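CBS domain-containing protein (Listeria monocytogenes, PDB 6XNU) binds the second messenger c-di-AMP and, as a CBS-domain protein, takes part in controlling (p)ppGpp and c-di-AMP homeostasis. Local coordinates at residues D106-K111 and V124-V129. Sequence-based numbering, arbitrary orientation.
Sequences DFPVIK and VDHPFV
His126 meets Pro108 with the face of its imidazole: Pro108 CG stands 3.6 Å from the centroid of the His126 ring and only 8° off the ring normal, which identifies a CH-pi contact rather than an edge approach. Pro108 CD shares the same face, lying nearest NE2 at 3.6 Å. The two side chains reach toward each other tip to tip; with CG anti to the carbonyl carbon (chi1 -56°), the His126 side chain carries its ring out to Pro108. Its rotation is further fixed by a hydrogen bond from ND1 to the carbonyl oxygen of Leu122 in the preceding helix; a hydrogen on ND1 follows from that bond, since the carbonyl can only accept.

Three residues on, Val129 meets the other segment chiefly through its CG1 methyl. With CG1 anti to the backbone N (chi1 179°), this branch lies 3.6 Å from Ile110 CD1, and Ile110 CG1 is equally close, so one methyl packs against two successive carbons of the isoleucine. The side chains cross at about a right angle. Val129 CG1 also comes within 3.8 Å of Pro108 O and 4.0 Å of Val109 CA, thereby lying against the backbone as well as the side chains. The CA atoms of Val109 and Val129 are 5.9 Å apart; the strands are bonded just beyond, where Ile110 pairs with Cys130 and Val132.

This is the beta-alpha-beta unit of a CBS domain: strand 109-110, helix 116-125 and parallel strand 128-132. The helix packs over the same apolar side, with Leu122 touching Pro108 and Val129 and Ile119 touching Ile110, while strand 138-143 runs antiparallel along the far edge of strand 128-132.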
loop_
_atom_site.group_PDB
_atom_site.type_symbol
_atom_site.label_atom_id
_atom_site.label_comp_id
_atom_site.label_asym_id
_atom_site.label_seq_id
_atom_site.Cartn_x
_atom_site.Cartn_y
_atom_site.Cartn_z
ATOM N N ASP A 106 -6.215 16.232 1.647
ATOM C CA ASP A 106 -6.444 16.129 3.085
ATOM C C ASP A 106 -5.475 15.088 3.638
ATOM O O ASP A 106 -5.760 13.892 3.640
ATOM C CB ASP A 106 -7.892 15.731 3.341
ATOM C CG ASP A 106 -8.322 14.532 2.488
ATOM O OD1 ASP A 106 -8.310 14.636 1.235
ATOM O OD2 ASP A 106 -8.646 13.468 3.069
ATOM N N PHE A 107 -4.315 15.537 4.108
ATOM C CA PHE A 107 -3.319 14.599 4.612
ATOM C C PHE A 107 -2.564 15.215 5.793
ATOM O O PHE A 107 -2.407 16.438 5.854
ATOM C CB PHE A 107 -2.318 14.194 3.516
ATOM C CG PHE A 107 -1.706 15.359 2.800
ATOM C CD1 PHE A 107 -0.577 15.985 3.299
ATOM C CD2 PHE A 107 -2.267 15.839 1.628
ATOM C CE1 PHE A 107 -0.022 17.078 2.645
ATOM C CE2 PHE A 107 -1.717 16.925 0.969
ATOM C CZ PHE A 107 -0.594 17.544 1.474
ATOM N N PRO A 108 -2.102 14.391 6.719
ATOM C CA PRO A 108 -1.272 14.913 7.809
ATOM C C PRO A 108 0.165 15.100 7.352
ATOM O O PRO A 108 0.619 14.505 6.372
ATOM C CB PRO A 108 -1.374 13.819 8.874
ATOM C CG PRO A 108 -1.511 12.562 8.070
ATOM C CD PRO A 108 -2.288 12.932 6.821
ATOM N N VAL A 109 0.886 15.954 8.081
ATOM C CA VAL A 109 2.314 16.128 7.854
ATOM C C VAL A 109 3.037 16.168 9.190
ATOM O O VAL A 109 2.443 16.408 10.242
ATOM C CB VAL A 109 2.653 17.394 7.033
ATOM C CG1 VAL A 109 2.013 17.340 5.646
ATOM C CG2 VAL A 109 2.219 18.652 7.782
ATOM N N ILE A 110 4.343 15.921 9.120
ATOM C CA ILE A 110 5.270 16.018 10.242
ATOM C C ILE A 110 6.206 17.182 9.950
ATOM O O ILE A 110 6.780 17.262 8.859
ATOM C CB ILE A 110 6.065 14.708 10.419
ATOM C CG1 ILE A 110 5.151 13.567 10.873
ATOM C CG2 ILE A 110 7.231 14.892 11.373
ATOM C CD1 ILE A 110 5.708 12.170 10.558
ATOM N N LYS A 111 6.338 18.105 10.900
ATOM C CA LYS A 111 7.223 19.241 10.694
ATOM C C LYS A 111 8.450 19.204 11.591
ATOM O O LYS A 111 9.361 20.021 11.407
ATOM C CB LYS A 111 6.456 20.556 10.907
ATOM C CG LYS A 111 5.295 20.743 9.940
ATOM C CD LYS A 111 5.256 22.155 9.392
ATOM C CE LYS A 111 3.829 22.620 9.154
ATOM N NZ LYS A 111 3.786 24.054 8.761
ATOM N N VAL A 124 -1.153 5.296 13.139
ATOM C CA VAL A 124 -2.260 4.365 13.348
ATOM C C VAL A 124 -3.139 4.288 12.105
ATOM O O VAL A 124 -3.457 3.200 11.612
ATOM C CB VAL A 124 -3.071 4.772 14.588
ATOM C CG1 VAL A 124 -4.354 3.961 14.670
ATOM C CG2 VAL A 124 -2.231 4.576 15.834
ATOM N N ASP A 125 -3.552 5.436 11.576
ATOM C CA ASP A 125 -4.436 5.438 10.421
ATOM C C ASP A 125 -3.718 5.828 9.139
ATOM O O ASP A 125 -4.366 6.000 8.100
ATOM C CB ASP A 125 -5.631 6.357 10.673
ATOM C CG ASP A 125 -6.609 5.769 11.676
ATOM O OD1 ASP A 125 -6.910 4.559 11.589
ATOM O OD2 ASP A 125 -7.069 6.516 12.561
ATOM N N HIS A 126 -2.392 5.959 9.183
ATOM C CA HIS A 126 -1.624 6.294 7.993
ATOM C C HIS A 126 -0.392 5.402 7.895
ATOM O O HIS A 126 0.459 5.405 8.794
ATOM C CB HIS A 126 -1.230 7.771 8.008
ATOM C CG HIS A 126 -2.397 8.696 8.150
ATOM N ND1 HIS A 126 -2.817 9.181 9.371
ATOM C CD2 HIS A 126 -3.245 9.208 7.227
ATOM C CE1 HIS A 126 -3.871 9.957 9.192
ATOM N NE2 HIS A 126 -4.152 9.989 7.901
ATOM N N PRO A 127 -0.284 4.616 6.827
ATOM C CA PRO A 127 0.909 3.773 6.641
ATOM C C PRO A 127 2.204 4.558 6.551
ATOM O O PRO A 127 3.263 4.034 6.914
ATOM C CB PRO A 127 0.606 3.038 5.329
ATOM C CG PRO A 127 -0.883 2.992 5.271
ATOM C CD PRO A 127 -1.348 4.299 5.859
ATOM N N PHE A 128 2.163 5.784 6.032
ATOM C CA PHE A 128 3.309 6.677 6.104
ATOM C C PHE A 128 2.787 8.089 6.255
ATOM O O PHE A 128 1.629 8.381 5.941
ATOM C CB PHE A 128 4.216 6.594 4.868
ATOM C CG PHE A 128 3.576 7.117 3.609
ATOM C CD1 PHE A 128 2.810 6.277 2.815
ATOM C CD2 PHE A 128 3.742 8.438 3.219
ATOM C CE1 PHE A 128 2.216 6.749 1.653
ATOM C CE2 PHE A 128 3.151 8.914 2.068
ATOM C CZ PHE A 128 2.391 8.070 1.285
ATOM N N VAL A 129 3.663 8.956 6.738
ATOM C CA VAL A 129 3.352 10.373 6.885
ATOM C C VAL A 129 4.494 11.187 6.306
ATOM O O VAL A 129 5.667 10.909 6.570
ATOM C CB VAL A 129 3.094 10.755 8.352
ATOM C CG1 VAL A 129 2.793 12.251 8.460
ATOM C CG2 VAL A 129 1.923 9.961 8.885
#